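Local atomic coordinates of CurJ (PDB entry 5TZ6), a protein that probably catalyses, as a polyketide synthase dehydratase domain, the vinylogous dehydration of an intermediate in curacin biosynthesis. Residues L258-T263 with F282-Q287; N143-L148 with T249-S254; T91-L96 with I108-S113. The protein carries 1 engineered substitution. All blocks are in the same frame, centred on the assembly; numbering follows the deposited sequence.

Contact 1: residues L258-T263 with F282-Q287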
# COMPACT_ATOMS: atom_id res chain seq x y z
N LEU A 258 7.63 0.18 35.09
CA LEU A 258 8.24 1.34 35.71
C LEU A 258 9.49 1.75 34.93
O LEU A 258 10.36 0.92 34.68
CB LEU A 258 8.60 1.06 37.17
CG LEU A 258 8.94 2.25 38.06
CD1 LEU A 258 8.91 1.85 39.53
CD2 LEU A 258 10.29 2.85 37.69
N LEU A 259 9.56 3.02 34.54
CA LEU A 259 10.73 3.55 33.87
C LEU A 259 11.17 4.84 34.55
O LEU A 259 10.40 5.46 35.30
CB LEU A 259 10.46 3.84 32.39
CG LEU A 259 9.89 2.71 31.54
CD1 LEU A 259 9.74 3.19 30.10
CD2 LEU A 259 10.76 1.46 31.62
N TRP A 260 12.41 5.24 34.29
CA TRP A 260 12.95 6.49 34.82
C TRP A 260 13.29 7.41 33.66
O TRP A 260 13.80 6.97 32.64
CB TRP A 260 14.19 6.25 35.68
CG TRP A 260 13.94 5.49 36.94
CD1 TRP A 260 14.14 4.15 37.15
CD2 TRP A 260 13.45 6.01 38.19
NE1 TRP A 260 13.80 3.81 38.44
CE2 TRP A 260 13.37 4.94 39.09
CE3 TRP A 260 13.06 7.29 38.62
CZ2 TRP A 260 12.93 5.10 40.40
CZ3 TRP A 260 12.63 7.44 39.91
CH2 TRP A 260 12.56 6.36 40.79
N CYS A 261 13.02 8.71 33.84
CA CYS A 261 13.27 9.71 32.81
C CYS A 261 14.07 10.85 33.41
O CYS A 261 13.56 11.59 34.26
CB CYS A 261 11.97 10.22 32.21
SG CYS A 261 12.24 11.51 30.99
N TYR A 262 15.30 11.02 32.95
CA TYR A 262 16.19 12.08 33.42
C TYR A 262 16.30 13.15 32.35
O TYR A 262 16.57 12.84 31.19
CB TYR A 262 17.57 11.52 33.77
CG TYR A 262 18.59 12.56 34.16
CD1 TYR A 262 18.38 13.40 35.24
CD2 TYR A 262 19.79 12.67 33.46
CE1 TYR A 262 19.32 14.35 35.60
CE2 TYR A 262 20.75 13.61 33.82
CZ TYR A 262 20.50 14.45 34.89
OH TYR A 262 21.44 15.39 35.25
N THR A 263 16.09 14.40 32.73
CA THR A 263 16.08 15.52 31.80
C THR A 263 16.94 16.63 32.36
O THR A 263 16.95 16.86 33.57
CB THR A 263 14.66 16.05 31.54
OG1 THR A 263 13.84 15.03 30.97
CG2 THR A 263 14.70 17.26 30.61
N PHE A 282 15.37 5.40 30.81
CA PHE A 282 16.10 4.17 31.10
C PHE A 282 15.31 3.26 32.05
O PHE A 282 14.30 3.65 32.65
CB PHE A 282 17.51 4.44 31.65
CG PHE A 282 17.54 5.32 32.86
CD1 PHE A 282 17.49 6.70 32.72
CD2 PHE A 282 17.62 4.77 34.12
CE1 PHE A 282 17.52 7.51 33.84
CE2 PHE A 282 17.65 5.57 35.24
CZ PHE A 282 17.59 6.95 35.10
N ASP A 283 15.83 2.04 32.15
CA ASP A 283 15.26 0.89 32.83
C ASP A 283 15.37 0.99 34.35
O ASP A 283 16.16 1.76 34.90
CB ASP A 283 15.98 -0.39 32.40
CG ASP A 283 15.03 -1.50 32.02
OD1 ASP A 283 13.82 -1.34 32.28
OD2 ASP A 283 15.50 -2.52 31.48
N GLN A 284 14.58 0.15 35.02
CA GLN A 284 14.69 -0.00 36.46
C GLN A 284 16.10 -0.45 36.85
O GLN A 284 16.60 -0.07 37.92
CB GLN A 284 13.67 -1.03 36.95
CG GLN A 284 13.37 -0.99 38.43
CD GLN A 284 12.47 0.19 38.78
OE1 GLN A 284 12.93 1.23 39.24
NE2 GLN A 284 11.18 0.03 38.53
N HIS A 285 16.73 -1.26 36.00
CA HIS A 285 18.11 -1.69 36.17
C HIS A 285 19.12 -0.72 35.56
O HIS A 285 20.32 -0.90 35.76
CB HIS A 285 18.31 -3.08 35.58
CG HIS A 285 17.43 -4.12 36.19
ND1 HIS A 285 16.08 -4.21 35.89
CD2 HIS A 285 17.68 -5.09 37.10
CE1 HIS A 285 15.55 -5.20 36.59
NE2 HIS A 285 16.50 -5.75 37.32
N GLY A 286 18.67 0.28 34.81
CA GLY A 286 19.58 1.23 34.21
C GLY A 286 19.88 1.01 32.75
O GLY A 286 20.66 1.78 32.17
N GLN A 287 19.32 -0.02 32.13
CA GLN A 287 19.46 -0.17 30.69
C GLN A 287 18.79 1.00 29.99
O GLN A 287 17.59 1.25 30.18
CB GLN A 287 18.86 -1.50 30.23
CG GLN A 287 19.78 -2.69 30.46
CD GLN A 287 19.02 -3.99 30.68
OE1 GLN A 287 17.94 -4.00 31.27
NE2 GLN A 287 19.59 -5.09 30.20
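W260 and F282 face each other as an antiparallel hydrogen-bonded pair, with side chains on the same face of the sheet. W260 N donates to F282 O at 3.0 Å, and F282 N to W260 O at 2.9 Å. CG of F282 lies between the backbone N and the carbonyl carbon (chi1 55°), on the side of W260. One face of the F282 ring receives W260 CB in a CH-pi contact, 3.8 Å from its centroid. Y262 CB lies at the ring edge, 4.0 Å from F282 CE1. The five-membered ring of W260 and the F282 ring are near parallel (22°) but slid apart, so they barely overlap.

The Q284 chain bends at chi2 (76°), and OE1 accepts the indole N-H of W260 NE1 at 2.8 Å. The amide stands almost upright to the indole, and NE1 sits above its carbonyl plane. L258 CD2 lies over one face of the indole, near its rim. L151 and Q155 of helix 151-157 also touch W260.

Here, in a hotdog-clan dehydratase, strand 274-282 leaves strand 258-267 and the chain turns toward strand 288-300. The indole N-H is thus satisfied at a buried contact by a side-chain amide, which ties the turn back to strand 258-267.

Contact 2: residues N143-L148 with T249-S254; sequences NAEQSL and TFYNSS
Y251 OH donates to E145 OE2 at 2.8 Å. The hydroxyl meets this oxygen from above the carboxylate plane, 55° out of it. The two side chains cross at about a right angle. The aliphatic part of E145 also touches the ring, with CG 3.8 Å from Y251 CE1. A144 CA lies at the ring edge, 4.2 Å from Y251 CD1.

A second bond is formed between amides. Q146 NE2 donates to N252 OD1 at 2.7 Å, with an N-H...O angle of 152°. The amide planes are nearly coplanar, and OD1 sits in the amide plane of Q146. On its way there Q146 slides past Y251 in the opposite direction, with NE2 3.9 Å from Y251 CB.

Residues 143-148 belong to the loop that leaves strand 132-141 for helix 151-157. This is consistent with a linker between the two halves of the double hotdog fold of polyketide synthase dehydratases. Here it passes over the end of strand 239-250.

Further out, the tyrosine ring is backed by the end of strand 239-250. T249 CG2 lies 3.5 Å above one face of the Y251 ring, near the rim. CG of Y251 is anti to the carbonyl carbon (chi1 -62°), on the side of the 143-148 loop. L288 and Q291 of strand 288-300 touch its side chain, and its backbone is hydrogen-bonded to V289. L288 also touches Q146.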
# COMPACT_ATOMS: atom_id res chain seq x y z
N ASN A 143 23.73 2.07 16.88
CA ASN A 143 24.38 1.04 17.67
C ASN A 143 24.01 1.20 19.14
O ASN A 143 23.48 2.23 19.56
CB ASN A 143 25.90 1.07 17.47
CG ASN A 143 26.42 2.47 17.29
OD1 ASN A 143 26.49 3.25 18.23
ND2 ASN A 143 26.80 2.80 16.05
N ALA A 144 24.29 0.15 19.91
CA ALA A 144 23.99 0.17 21.33
C ALA A 144 25.02 1.01 22.07
O ALA A 144 26.18 1.12 21.66
CB ALA A 144 23.96 -1.25 21.90
N GLU A 145 24.58 1.64 23.16
CA GLU A 145 25.43 2.56 23.91
C GLU A 145 25.08 2.53 25.39
O GLU A 145 25.12 3.56 26.07
CB GLU A 145 25.28 3.99 23.37
CG GLU A 145 25.30 4.11 21.86
CD GLU A 145 25.14 5.54 21.39
OE1 GLU A 145 26.12 6.31 21.46
OE2 GLU A 145 24.02 5.91 20.97
N GLN A 146 24.73 1.36 25.90
CA GLN A 146 24.14 1.25 27.23
C GLN A 146 25.15 0.90 28.33
O GLN A 146 25.85 -0.11 28.23
CB GLN A 146 23.01 0.22 27.20
CG GLN A 146 21.73 0.75 26.55
CD GLN A 146 21.00 -0.29 25.73
OE1 GLN A 146 21.52 -0.76 24.71
NE2 GLN A 146 19.80 -0.65 26.16
N SER A 147 25.22 1.73 29.37
CA SER A 147 24.44 2.97 29.46
C SER A 147 25.18 4.08 30.26
O SER A 147 25.84 4.91 29.64
CB SER A 147 23.05 2.70 30.05
OG SER A 147 22.53 1.46 29.61
N LEU A 148 25.11 4.12 31.60
CA LEU A 148 24.46 3.14 32.49
C LEU A 148 24.68 3.42 33.98
O LEU A 148 25.36 2.64 34.64
CB LEU A 148 24.97 1.73 32.18
CG LEU A 148 24.29 0.49 32.77
CD1 LEU A 148 23.08 0.84 33.62
CD2 LEU A 148 23.91 -0.48 31.65
N THR A 249 17.27 8.50 19.82
CA THR A 249 17.77 7.14 19.67
C THR A 249 16.89 6.18 20.46
O THR A 249 16.67 6.38 21.67
CB THR A 249 19.23 7.03 20.11
OG1 THR A 249 20.01 8.01 19.43
CG2 THR A 249 19.77 5.63 19.79
N PHE A 250 16.39 5.16 19.77
CA PHE A 250 15.69 4.05 20.38
C PHE A 250 16.64 2.86 20.43
O PHE A 250 17.15 2.42 19.39
CB PHE A 250 14.44 3.71 19.56
CG PHE A 250 13.76 2.43 19.98
CD1 PHE A 250 13.03 2.35 21.16
CD2 PHE A 250 13.86 1.30 19.18
CE1 PHE A 250 12.41 1.16 21.53
CE2 PHE A 250 13.24 0.11 19.55
CZ PHE A 250 12.52 0.04 20.73
N TYR A 251 16.88 2.35 21.64
CA TYR A 251 17.77 1.22 21.86
C TYR A 251 17.02 -0.11 21.92
O TYR A 251 17.31 -1.02 21.14
CB TYR A 251 18.58 1.44 23.15
CG TYR A 251 19.46 2.66 23.08
CD1 TYR A 251 20.74 2.59 22.53
CD2 TYR A 251 19.01 3.90 23.52
CE1 TYR A 251 21.55 3.70 22.45
CE2 TYR A 251 19.82 5.02 23.45
CZ TYR A 251 21.08 4.92 22.91
OH TYR A 251 21.88 6.03 22.83
N ASN A 252 16.06 -0.24 22.83
CA ASN A 252 15.26 -1.45 22.92
C ASN A 252 14.01 -1.15 23.74
O ASN A 252 14.00 -0.25 24.58
CB ASN A 252 16.05 -2.61 23.55
CG ASN A 252 16.59 -2.27 24.93
OD1 ASN A 252 17.78 -2.01 25.09
ND2 ASN A 252 15.71 -2.26 25.93
N SER A 253 12.95 -1.93 23.49
CA SER A 253 11.70 -1.74 24.19
C SER A 253 11.74 -2.45 25.54
O SER A 253 12.37 -3.50 25.70
CB SER A 253 10.53 -2.26 23.35
OG SER A 253 9.32 -1.59 23.69
N SER A 254 11.06 -1.86 26.53
CA SER A 254 11.09 -2.34 27.91
C SER A 254 9.78 -3.02 28.29
O SER A 254 8.70 -2.41 28.19
CB SER A 254 11.37 -1.19 28.87
OG SER A 254 11.47 -1.65 30.20

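Contact 3: residues T91-L96 with I108-S113; sequences TVQVVL and ISFDDS
T91 and F110 form one antiparallel hydrogen-bonded pair, and Q93 and I108 form another. T91 N donates to F110 O, and F110 N to T91 O, both at 2.9 Å. Q93 and I108 exchange the same two bonds. V92 and S109 between them are a non-hydrogen-bonded pair. Two CA-H...O contacts add to this ladder, with S109 CA 3.0 Å from T91 O and V92 CA 3.3 Å from I108 O.

Among the side chains, T91 OG1 donates to D112 OD2 at 3.0 Å, on the anti side but tilted 31° out of the carboxylate plane. D112 is poorly ordered, so this bond carries less weight. S109 OG turns elsewhere, to H134 and R90.

The apolar and aromatic contacts centre on F110. T91 CB sits over one ring face in a CH-pi contact, and T91 CG2 is 3.6 Å from F110 CZ. Q93 meets the ring edge. Q93 CD lies in the ring plane, 3.6 Å from F110 CE1. The amide stands nearly upright to the ring, at 87°. An alanine in place of F110 would probably leave T91 CG2 and the Q93 amide without their aromatic neighbour and open a gap beside P19 of the second subunit. On the other face of the sheet V92 CG2 packs on S109 CB at 3.7 Å.

Q93 NE2 is hydrogen-bonded to E27 and to Q17 O of the second subunit, and Q93 OE1 to S18 OG of the second subunit. V92 faces L57 of helix 51-65. The two segments form part of the beta hairpin 90-99/102-110, with one face toward the helix, as in a hotdog fold, and the other partly against the second subunit.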
# COMPACT_ATOMS: atom_id res chain seq x y z
N THR A 91 -6.05 9.69 6.82
CA THR A 91 -5.01 8.81 6.32
C THR A 91 -3.64 9.43 6.55
O THR A 91 -3.39 10.58 6.16
CB THR A 91 -5.20 8.50 4.84
OG1 THR A 91 -6.45 7.83 4.64
CG2 THR A 91 -4.08 7.59 4.34
N VAL A 92 -2.74 8.67 7.18
CA VAL A 92 -1.39 9.11 7.49
C VAL A 92 -0.41 8.19 6.80
O VAL A 92 -0.53 6.96 6.89
CB VAL A 92 -1.14 9.13 9.01
CG1 VAL A 92 0.30 9.49 9.30
CG2 VAL A 92 -2.09 10.10 9.68
N GLN A 93 0.57 8.78 6.11
CA GLN A 93 1.60 8.03 5.41
C GLN A 93 2.97 8.48 5.88
O GLN A 93 3.19 9.67 6.15
CB GLN A 93 1.50 8.21 3.90
CG GLN A 93 0.25 7.64 3.27
CD GLN A 93 0.21 7.92 1.78
OE1 GLN A 93 0.83 8.88 1.31
NE2 GLN A 93 -0.49 7.08 1.03
N VAL A 94 3.86 7.51 6.02
CA VAL A 94 5.29 7.74 6.17
C VAL A 94 5.95 7.48 4.83
O VAL A 94 5.78 6.40 4.25
CB VAL A 94 5.89 6.83 7.26
CG1 VAL A 94 7.39 7.05 7.36
CG2 VAL A 94 5.21 7.09 8.59
N VAL A 95 6.71 8.45 4.34
CA VAL A 95 7.37 8.37 3.05
C VAL A 95 8.87 8.41 3.30
O VAL A 95 9.38 9.38 3.88
CB VAL A 95 6.93 9.51 2.11
CG1 VAL A 95 7.49 9.29 0.72
CG2 VAL A 95 5.41 9.60 2.07
N LEU A 96 9.55 7.35 2.89
CA LEU A 96 10.98 7.18 3.10
C LEU A 96 11.69 7.25 1.75
O LEU A 96 11.44 6.42 0.86
CB LEU A 96 11.28 5.85 3.80
CG LEU A 96 10.65 5.55 5.16
CD1 LEU A 96 11.19 4.24 5.70
CD2 LEU A 96 10.90 6.69 6.14
N ILE A 108 3.09 12.58 6.53
CA ILE A 108 2.04 13.42 5.96
C ILE A 108 0.68 12.78 6.23
O ILE A 108 0.59 11.62 6.63
CB ILE A 108 2.21 13.63 4.44
CG1 ILE A 108 1.86 12.35 3.68
CG2 ILE A 108 3.63 14.08 4.11
CD1 ILE A 108 1.87 12.53 2.18
N SER A 109 -0.38 13.55 6.00
CA SER A 109 -1.74 13.03 6.11
C SER A 109 -2.67 13.77 5.16
O SER A 109 -2.34 14.84 4.64
CB SER A 109 -2.27 13.14 7.54
OG SER A 109 -2.64 14.48 7.81
N PHE A 110 -3.85 13.18 4.95
CA PHE A 110 -4.86 13.72 4.05
C PHE A 110 -6.18 13.00 4.33
O PHE A 110 -6.20 11.94 4.95
CB PHE A 110 -4.46 13.57 2.58
CG PHE A 110 -4.07 12.16 2.18
CD1 PHE A 110 -2.75 11.75 2.24
CD2 PHE A 110 -5.03 11.26 1.74
CE1 PHE A 110 -2.39 10.45 1.87
CE2 PHE A 110 -4.68 9.97 1.36
CZ PHE A 110 -3.36 9.57 1.43
N ASP A 111 -7.27 13.60 3.86
CA ASP A 111 -8.61 13.07 4.09
C ASP A 111 -8.94 12.13 2.94
O ASP A 111 -9.06 12.56 1.79
CB ASP A 111 -9.62 14.20 4.20
CG ASP A 111 -10.89 13.79 4.92
OD1 ASP A 111 -11.32 12.63 4.76
OD2 ASP A 111 -11.47 14.64 5.63
N ASP A 112 -9.11 10.84 3.25
CA ASP A 112 -9.29 9.84 2.20
C ASP A 112 -10.67 9.95 1.57
O ASP A 112 -10.82 9.79 0.35
CB ASP A 112 -9.05 8.44 2.76
CG ASP A 112 -8.38 7.52 1.75
OD1 ASP A 112 -8.61 7.70 0.53
OD2 ASP A 112 -7.63 6.62 2.17
N SER A 113 -11.70 10.21 2.38
CA SER A 113 -13.06 10.34 1.88
C SER A 113 -13.20 11.69 1.18
O SER A 113 -13.19 12.73 1.84
CB SER A 113 -14.07 10.20 3.02
OG SER A 113 -15.36 9.91 2.53

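Contacts 1 and 2 are neighbours, with centres about 11 Å apart. They touch through D283 OD1 and S254 OG, probably a hydrogen bond, and strands 239-250 and 258-267 follow each other in the chain. Contact 3 lies about 34 Å, centre to centre, from contact 1 and on the opposite side of the chain's centre. Contacts 1 and 3 are buried and rest on antiparallel backbone pairing, each with a phenylalanine ring over a strand neighbour. Contact 2 is only partly buried, has no strand pairing between its segments, and relies on side-chain hydrogen bonds. Of the three, contact 3 alone meets the second subunit.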